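Local coordinates for HRDC domain-containing protein (Bifidobacterium adolescentis ATCC 15703, PDB 3CYM), which is uncharacterised but probably acts as a ribonuclease D-like 3'-5' exonuclease that binds nucleic acid, at residues E6-L10 / G144-A148; A26-Y30 / A67-L72; L118-E122 / L179-R184. All coordinates share one frame; numbering follows the deposited sequence.

Contact 1 of 3, residues E6-L10 / G144-A148; sequences EPKLL and GLTLA
Lys8 and Leu9 run parallel to Leu145 and Thr146, and backbone hydrogen bonds join the two strands. Lys8 N donates to Gly144 O at 3.0 Å, and Thr146 N to Lys8 O at 2.9 Å. Leu10 N reaches Thr146 O, also 2.9 Å, in the carbonyl plane. Beyond the Leu10-Thr146 bond the two segments part, and a water takes over: it donates to Leu10 O and accepts from Ala148 N. Pro7 CA adds a weaker CA-H...O contact of 3.3 Å to Gly144 O.

On the face of Leu9 and Thr146, the two side chains cross at about a right angle, with Leu9 CD1 3.9 Å from Thr146 CG2. The same methyl meets Ala148 CB at 4.0 Å. Thr146 OG1 stands anti to its carbonyl carbon (chi1 -60°), near Pro7 CB, and is hydrogen-bonded to Glu140. On the other face Leu145 CD2 lies 4.2 Å from Lys8 CB. Leu10 CD2 meets Leu147 CD2 at 4.3 Å.

Gly144 has positive phi just after helix 135-143, where the chain turns into the strand. The small parallel sheet sits at the surface. Leu10 and Leu147 both touch Leu171 of helix 163-174, and Leu147 packs on Leu135 of helix 135-143.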
loop_
_atom_site.group_PDB
_atom_site.type_symbol
_atom_site.label_atom_id
_atom_site.label_comp_id
_atom_site.label_asym_id
_atom_site.label_seq_id
_atom_site.Cartn_x
_atom_site.Cartn_y
_atom_site.Cartn_z
ATOM N N GLU A 6 0.375 -16.696 -27.407
ATOM C CA GLU A 6 -1.106 -16.656 -27.627
ATOM C C GLU A 6 -1.896 -16.746 -26.312
ATOM O O GLU A 6 -2.430 -17.811 -25.995
ATOM C CB GLU A 6 -1.527 -17.803 -28.546
ATOM C CG GLU A 6 -0.728 -17.917 -29.835
ATOM C CD GLU A 6 -1.337 -17.118 -30.961
ATOM O OE1 GLU A 6 -0.583 -16.404 -31.656
ATOM O OE2 GLU A 6 -2.573 -17.204 -31.148
ATOM N N PRO A 7 -1.963 -15.639 -25.536
ATOM C CA PRO A 7 -2.695 -15.641 -24.265
ATOM C C PRO A 7 -4.202 -15.836 -24.421
ATOM O O PRO A 7 -4.781 -15.409 -25.419
ATOM C CB PRO A 7 -2.405 -14.252 -23.691
ATOM C CG PRO A 7 -2.078 -13.415 -24.871
ATOM C CD PRO A 7 -1.332 -14.329 -25.782
ATOM N N LYS A 8 -4.820 -16.488 -23.441
ATOM C CA LYS A 8 -6.254 -16.749 -23.470
ATOM C C LYS A 8 -6.918 -16.011 -22.315
ATOM O O LYS A 8 -6.435 -16.074 -21.184
ATOM C CB LYS A 8 -6.521 -18.257 -23.369
ATOM C CG LYS A 8 -5.853 -19.097 -24.471
ATOM C CD LYS A 8 -5.306 -20.438 -23.946
ATOM C CE LYS A 8 -3.911 -20.282 -23.315
ATOM N NZ LYS A 8 -3.368 -21.550 -22.744
ATOM N N LEU A 9 -8.003 -15.294 -22.599
ATOM C CA LEU A 9 -8.761 -14.613 -21.553
ATOM C C LEU A 9 -9.481 -15.608 -20.643
ATOM O O LEU A 9 -10.273 -16.435 -21.108
ATOM C CB LEU A 9 -9.774 -13.613 -22.129
ATOM C CG LEU A 9 -10.641 -12.889 -21.080
ATOM C CD1 LEU A 9 -9.872 -11.769 -20.369
ATOM C CD2 LEU A 9 -11.936 -12.354 -21.677
ATOM N N LEU A 10 -9.183 -15.520 -19.347
ATOM C CA LEU A 10 -9.903 -16.273 -18.338
ATOM C C LEU A 10 -10.977 -15.348 -17.778
ATOM O O LEU A 10 -10.678 -14.432 -17.005
ATOM C CB LEU A 10 -8.945 -16.748 -17.248
ATOM C CG LEU A 10 -9.448 -17.740 -16.200
ATOM C CD1 LEU A 10 -9.845 -19.055 -16.819
ATOM C CD2 LEU A 10 -8.389 -17.983 -15.136
ATOM N N GLY A 144 0.159 -17.767 -19.572
ATOM C CA GLY A 144 -0.495 -17.465 -20.846
ATOM C C GLY A 144 -1.979 -17.214 -20.670
ATOM O O GLY A 144 -2.778 -17.530 -21.554
ATOM N N LEU A 145 -2.353 -16.662 -19.518
ATOM C CA LEU A 145 -3.755 -16.375 -19.215
ATOM C C LEU A 145 -3.967 -14.913 -18.846
ATOM O O LEU A 145 -3.234 -14.356 -18.029
ATOM C CB LEU A 145 -4.279 -17.289 -18.105
ATOM C CG LEU A 145 -4.364 -18.793 -18.363
ATOM C CD1 LEU A 145 -4.760 -19.496 -17.084
ATOM C CD2 LEU A 145 -5.344 -19.129 -19.481
ATOM N N THR A 146 -4.989 -14.316 -19.454
ATOM C CA THR A 146 -5.311 -12.898 -19.304
ATOM C C THR A 146 -6.443 -12.711 -18.289
ATOM O O THR A 146 -7.478 -13.371 -18.374
ATOM C CB THR A 146 -5.715 -12.275 -20.681
ATOM O OG1 THR A 146 -4.627 -12.402 -21.608
ATOM C CG2 THR A 146 -6.091 -10.793 -20.553
ATOM N N LEU A 147 -6.224 -11.830 -17.318
ATOM C CA LEU A 147 -7.278 -11.391 -16.412
ATOM C C LEU A 147 -7.651 -9.956 -16.785
ATOM O O LEU A 147 -6.783 -9.079 -16.817
ATOM C CB LEU A 147 -6.806 -11.458 -14.951
ATOM C CG LEU A 147 -6.214 -12.766 -14.404
ATOM C CD1 LEU A 147 -5.575 -12.544 -13.038
ATOM C CD2 LEU A 147 -7.257 -13.887 -14.328
ATOM N N ALA A 148 -8.927 -9.726 -17.100
ATOM C CA ALA A 148 -9.419 -8.372 -17.383
ATOM C C ALA A 148 -9.756 -7.691 -16.067
ATOM O O ALA A 148 -10.841 -7.885 -15.525
ATOM C CB ALA A 148 -10.638 -8.421 -18.290
HETATM O O HOH W 1 -10.738 -11.716 -16.221
#

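Contact 2 of 3, residues A26-Y30 / A67-L72; sequences AFRDY and AGIGLL
Tyr30 lays one face of its ring over the backbone of Gly70. Gly70 CA is 3.9 Å from the ring centroid and 25° off the ring normal, a CH-pi contact. At the far end of the ring, Tyr30 OH donates to Gly68 O at 2.7 Å. The ring reaches the strand because CG stands anti to the backbone N (chi1 -168°), on the side of the helix that faces the sheet. Tyr30 CE1 lies near Ala67 O at 3.6 Å, at the ring edge, and Ala67 CB is 4.2 Å from the same atom.

Leu72 CD1 comes to the edge of the Phe27 ring, 3.8 Å from Phe27 CD1, and the two side chains cross at about a right angle. The other methyl of Leu72, CD2, is 4.2 Å from Tyr30 CD2. Phe27 also meets Trp84 edge-to-face.

Helix 24-35 packs on strand 68-72 of the mixed sheet in the exonuclease domain, their segments running 146° apart. Gly70 has no side chain, and this lets the ring lie close on its backbone. The contact is mainly apolar, and one hydroxyl-to-carbonyl bond fixes the reach of the buried Tyr30 along the strand.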
loop_
_atom_site.group_PDB
_atom_site.type_symbol
_atom_site.label_atom_id
_atom_site.label_comp_id
_atom_site.label_asym_id
_atom_site.label_seq_id
_atom_site.Cartn_x
_atom_site.Cartn_y
_atom_site.Cartn_z
ATOM N N ALA A 26 -21.206 -20.930 7.440
ATOM C CA ALA A 26 -20.478 -20.964 6.165
ATOM C C ALA A 26 -18.977 -20.751 6.356
ATOM O O ALA A 26 -18.170 -21.284 5.592
ATOM C CB ALA A 26 -21.045 -19.948 5.192
ATOM N N PHE A 27 -18.627 -19.976 7.385
ATOM C CA PHE A 27 -17.242 -19.774 7.816
ATOM C C PHE A 27 -16.607 -21.037 8.416
ATOM O O PHE A 27 -15.473 -21.391 8.066
ATOM C CB PHE A 27 -17.168 -18.611 8.819
ATOM C CG PHE A 27 -15.789 -18.367 9.369
ATOM C CD1 PHE A 27 -14.856 -17.635 8.638
ATOM C CD2 PHE A 27 -15.423 -18.864 10.625
ATOM C CE1 PHE A 27 -13.580 -17.409 9.137
ATOM C CE2 PHE A 27 -14.142 -18.651 11.133
ATOM C CZ PHE A 27 -13.217 -17.917 10.389
ATOM N N ARG A 28 -17.329 -21.701 9.326
ATOM C CA ARG A 28 -16.858 -22.941 9.938
ATOM C C ARG A 28 -16.734 -24.044 8.889
ATOM O O ARG A 28 -15.895 -24.929 9.023
ATOM C CB ARG A 28 -17.779 -23.423 11.071
ATOM C CG ARG A 28 -18.170 -22.388 12.130
ATOM C CD ARG A 28 -17.076 -22.077 13.155
ATOM N NE ARG A 28 -17.179 -22.883 14.379
ATOM C CZ ARG A 28 -16.295 -23.811 14.760
ATOM N NH1 ARG A 28 -15.223 -24.074 14.018
ATOM N NH2 ARG A 28 -16.483 -24.485 15.892
ATOM N N ASP A 29 -17.571 -23.987 7.855
ATOM C CA ASP A 29 -17.517 -24.962 6.765
ATOM C C ASP A 29 -16.279 -24.778 5.893
ATOM O O ASP A 29 -15.609 -25.757 5.548
ATOM C CB ASP A 29 -18.778 -24.907 5.890
ATOM C CG ASP A 29 -18.741 -25.920 4.745
ATOM O OD1 ASP A 29 -18.457 -27.113 5.006
ATOM O OD2 ASP A 29 -18.990 -25.529 3.585
ATOM N N TYR A 30 -15.987 -23.530 5.534
ATOM C CA TYR A 30 -14.813 -23.228 4.716
ATOM C C TYR A 30 -13.520 -23.527 5.453
ATOM O O TYR A 30 -12.596 -24.056 4.860
ATOM C CB TYR A 30 -14.819 -21.781 4.202
ATOM C CG TYR A 30 -13.773 -21.538 3.135
ATOM C CD1 TYR A 30 -13.862 -22.162 1.896
ATOM C CD2 TYR A 30 -12.685 -20.691 3.367
ATOM C CE1 TYR A 30 -12.906 -21.949 0.908
ATOM C CE2 TYR A 30 -11.725 -20.473 2.376
ATOM C CZ TYR A 30 -11.841 -21.110 1.156
ATOM O OH TYR A 30 -10.894 -20.916 0.178
ATOM N N ALA A 67 -10.499 -27.063 -1.351
ATOM C CA ALA A 67 -11.429 -26.201 -0.642
ATOM C C ALA A 67 -12.073 -25.217 -1.600
ATOM O O ALA A 67 -13.171 -24.734 -1.351
ATOM C CB ALA A 67 -10.710 -25.445 0.476
ATOM N N GLY A 68 -11.369 -24.900 -2.680
ATOM C CA GLY A 68 -11.851 -23.939 -3.659
ATOM C C GLY A 68 -11.745 -22.516 -3.163
ATOM O O GLY A 68 -11.019 -22.237 -2.211
ATOM N N ILE A 69 -12.482 -21.616 -3.805
ATOM C CA ILE A 69 -12.393 -20.183 -3.502
ATOM C C ILE A 69 -13.381 -19.771 -2.411
ATOM O O ILE A 69 -14.587 -20.067 -2.494
ATOM C CB ILE A 69 -12.573 -19.306 -4.789
ATOM C CG1 ILE A 69 -11.548 -19.699 -5.869
ATOM C CG2 ILE A 69 -12.493 -17.813 -4.462
ATOM C CD1 ILE A 69 -11.740 -19.013 -7.226
ATOM N N GLY A 70 -12.852 -19.120 -1.374
ATOM C CA GLY A 70 -13.673 -18.469 -0.353
ATOM C C GLY A 70 -13.589 -16.958 -0.426
ATOM O O GLY A 70 -12.498 -16.396 -0.331
ATOM N N LEU A 71 -14.740 -16.305 -0.594
ATOM C CA LEU A 71 -14.840 -14.849 -0.529
ATOM C C LEU A 71 -15.482 -14.479 0.798
ATOM O O LEU A 71 -16.675 -14.668 0.983
ATOM C CB LEU A 71 -15.665 -14.282 -1.699
ATOM C CG LEU A 71 -15.302 -14.687 -3.132
ATOM C CD1 LEU A 71 -16.110 -13.892 -4.108
ATOM C CD2 LEU A 71 -13.842 -14.462 -3.401
ATOM N N LEU A 72 -14.686 -13.959 1.725
ATOM C CA LEU A 72 -15.133 -13.819 3.098
ATOM C C LEU A 72 -15.432 -12.360 3.410
ATOM O O LEU A 72 -14.583 -11.492 3.214
ATOM C CB LEU A 72 -14.084 -14.373 4.078
ATOM C CG LEU A 72 -13.597 -15.840 4.244
ATOM C CD1 LEU A 72 -14.570 -16.752 4.950
ATOM C CD2 LEU A 72 -13.108 -16.520 2.982
#

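Contact 3 of 3, residues L118-E122 / L179-R184; sequences LFDTE and LETKMR
Phe119 fills the tight part of this contact, its ring lying against Glu180, Met183 and Arg184 of the helix. Glu180 CG sits over one ring face, 4.1 Å from the centroid and 14° off the normal. Met183 CB meets Phe119 CZ at 3.9 Å. Beside it, Thr121 CG2 lies 4.0 Å from Leu179 CD1, and Met183 SD is 3.9 Å from Thr121 CB. The bend at chi3 of Met183 brings its CE to 3.4 Å from Thr121 O. Thr121 OG1 is hydrogen-bonded to His99.

The other side is polar and watered. Arg184 slides past Phe119, with CD1 of the ring over one face of the guanidinium and the two planes 41° apart. Arg184 NE and NH2 both donate to Glu180 OE1, side-on, in a salt bridge; NH2 is 2.7 Å from OE1. A water accepts from Arg184 NH2 and donates to Leu118 O. An alanine at Arg184 would remove the guanidinium from beside the ring and would probably leave Glu180 OE1 without its charged mate and the water bridge broken.

Glu180 OE2 is hydrogen-bonded to Ser40. Segment 179-184 of helix 176-190 crosses segment 118-120 at 78°; strand 117-120 is one of the two outermost strands of the sheet. It passes into helix 121-127, capped by Asp120. Phe200 meets the Phe119 ring, and Leu179 packs on helix 135-143.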
loop_
_atom_site.group_PDB
_atom_site.type_symbol
_atom_site.label_atom_id
_atom_site.label_comp_id
_atom_site.label_asym_id
_atom_site.label_seq_id
_atom_site.Cartn_x
_atom_site.Cartn_y
_atom_site.Cartn_z
ATOM N N LEU A 118 5.541 -17.215 3.367
ATOM C CA LEU A 118 5.100 -16.337 2.290
ATOM C C LEU A 118 5.793 -16.641 0.979
ATOM O O LEU A 118 6.985 -16.927 0.950
ATOM C CB LEU A 118 5.369 -14.877 2.667
ATOM C CG LEU A 118 4.902 -13.744 1.755
ATOM C CD1 LEU A 118 3.382 -13.649 1.769
ATOM C CD2 LEU A 118 5.531 -12.452 2.227
ATOM N N PHE A 119 5.026 -16.600 -0.105
ATOM C CA PHE A 119 5.586 -16.441 -1.433
ATOM C C PHE A 119 4.944 -15.206 -2.030
ATOM O O PHE A 119 3.736 -15.178 -2.266
ATOM C CB PHE A 119 5.330 -17.660 -2.319
ATOM C CG PHE A 119 6.068 -17.616 -3.626
ATOM C CD1 PHE A 119 7.291 -18.242 -3.761
ATOM C CD2 PHE A 119 5.543 -16.939 -4.729
ATOM C CE1 PHE A 119 7.994 -18.186 -4.968
ATOM C CE2 PHE A 119 6.235 -16.886 -5.935
ATOM C CZ PHE A 119 7.457 -17.513 -6.054
ATOM N N ASP A 120 5.754 -14.180 -2.270
ATOM C CA ASP A 120 5.254 -12.956 -2.884
ATOM C C ASP A 120 5.493 -13.003 -4.399
ATOM O O ASP A 120 6.637 -12.944 -4.858
ATOM C CB ASP A 120 5.896 -11.723 -2.227
ATOM C CG ASP A 120 5.170 -10.418 -2.538
ATOM O OD1 ASP A 120 4.596 -10.246 -3.638
ATOM O OD2 ASP A 120 5.210 -9.526 -1.670
ATOM N N THR A 121 4.411 -13.105 -5.173
ATOM C CA THR A 121 4.532 -13.214 -6.632
ATOM C C THR A 121 4.986 -11.904 -7.281
ATOM O O THR A 121 5.498 -11.922 -8.390
ATOM C CB THR A 121 3.233 -13.713 -7.330
ATOM O OG1 THR A 121 2.123 -12.901 -6.934
ATOM C CG2 THR A 121 2.947 -15.168 -7.001
ATOM N N GLU A 122 4.792 -10.773 -6.601
ATOM C CA GLU A 122 5.290 -9.519 -7.128
ATOM C C GLU A 122 6.785 -9.446 -6.896
ATOM O O GLU A 122 7.526 -9.154 -7.820
ATOM C CB GLU A 122 4.583 -8.290 -6.539
ATOM C CG GLU A 122 5.178 -6.969 -7.056
ATOM C CD GLU A 122 4.225 -5.789 -7.016
ATOM O OE1 GLU A 122 4.532 -4.823 -6.294
ATOM O OE2 GLU A 122 3.184 -5.820 -7.709
ATOM N N LEU A 179 0.864 -19.894 -10.274
ATOM C CA LEU A 179 1.896 -18.868 -10.423
ATOM C C LEU A 179 3.139 -19.218 -9.629
ATOM O O LEU A 179 4.229 -19.272 -10.198
ATOM C CB LEU A 179 1.396 -17.495 -9.980
ATOM C CG LEU A 179 0.883 -16.513 -11.030
ATOM C CD1 LEU A 179 0.739 -15.147 -10.364
ATOM C CD2 LEU A 179 1.794 -16.446 -12.264
ATOM N N GLU A 180 2.954 -19.476 -8.330
ATOM C CA GLU A 180 4.038 -19.853 -7.415
ATOM C C GLU A 180 4.890 -20.997 -7.965
ATOM O O GLU A 180 6.114 -20.916 -7.935
ATOM C CB GLU A 180 3.493 -20.225 -6.026
ATOM C CG GLU A 180 4.526 -20.981 -5.175
ATOM C CD GLU A 180 4.052 -21.415 -3.802
ATOM O OE1 GLU A 180 4.871 -21.357 -2.860
ATOM O OE2 GLU A 180 2.885 -21.828 -3.655
ATOM N N THR A 181 4.226 -22.040 -8.472
ATOM C CA THR A 181 4.874 -23.242 -9.017
ATOM C C THR A 181 5.833 -22.913 -10.171
ATOM O O THR A 181 7.014 -23.248 -10.094
ATOM C CB THR A 181 3.826 -24.311 -9.444
ATOM O OG1 THR A 181 2.961 -24.600 -8.337
ATOM C CG2 THR A 181 4.499 -25.600 -9.884
ATOM N N LYS A 182 5.319 -22.240 -11.207
ATOM C CA LYS A 182 6.121 -21.768 -12.349
ATOM C C LYS A 182 7.237 -20.809 -11.940
ATOM O O LYS A 182 8.350 -20.904 -12.452
ATOM C CB LYS A 182 5.238 -21.062 -13.390
ATOM C CG LYS A 182 4.351 -21.978 -14.220
ATOM C CD LYS A 182 5.109 -22.656 -15.360
ATOM C CE LYS A 182 4.196 -23.571 -16.185
ATOM N NZ LYS A 182 3.820 -24.812 -15.450
ATOM N N MET A 183 6.929 -19.886 -11.030
ATOM C CA MET A 183 7.883 -18.855 -10.624
ATOM C C MET A 183 8.999 -19.386 -9.716
ATOM O O MET A 183 10.109 -18.864 -9.749
ATOM C CB MET A 183 7.174 -17.653 -9.980
ATOM C CG MET A 183 6.187 -16.902 -10.901
ATOM S SD MET A 183 5.453 -15.467 -10.086
ATOM C CE MET A 183 6.826 -14.398 -10.273
ATOM N N ARG A 184 8.704 -20.418 -8.924
ATOM C CA ARG A 184 9.728 -21.128 -8.144
ATOM C C ARG A 184 10.711 -21.849 -9.048
ATOM O O ARG A 184 11.922 -21.774 -8.832
ATOM C CB ARG A 184 9.106 -22.138 -7.177
ATOM C CG ARG A 184 8.728 -21.547 -5.851
ATOM C CD ARG A 184 8.167 -22.579 -4.897
ATOM N NE ARG A 184 7.461 -21.919 -3.796
ATOM C CZ ARG A 184 8.014 -21.581 -2.633
ATOM N NH1 ARG A 184 9.286 -21.861 -2.390
ATOM N NH2 ARG A 184 7.286 -20.971 -1.704
HETATM O O HOH W 2 8.449 -19.511 0.414
#

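How the contacts relate
From the N terminus, the chain first supplies 6-10, which pairs with 144-148 far along the chain to complete contact 1. Contact 2 opens and closes within that long loop, joining helix 24-35 to strand 68-72. Contact 3 begins at 118-122, before contact 1 has closed, and ends at 179-184, so those two cross along the chain. Contacts 2 and 3 follow one another in series. Both reach the same mixed sheet, contact 2 at strand 68-72 and contact 3 at its outer strand 117-120, with centres about 23 Å apart. Contact 1 instead ties the N-terminal segment to the chain just after helix 135-143. None of the three touches another.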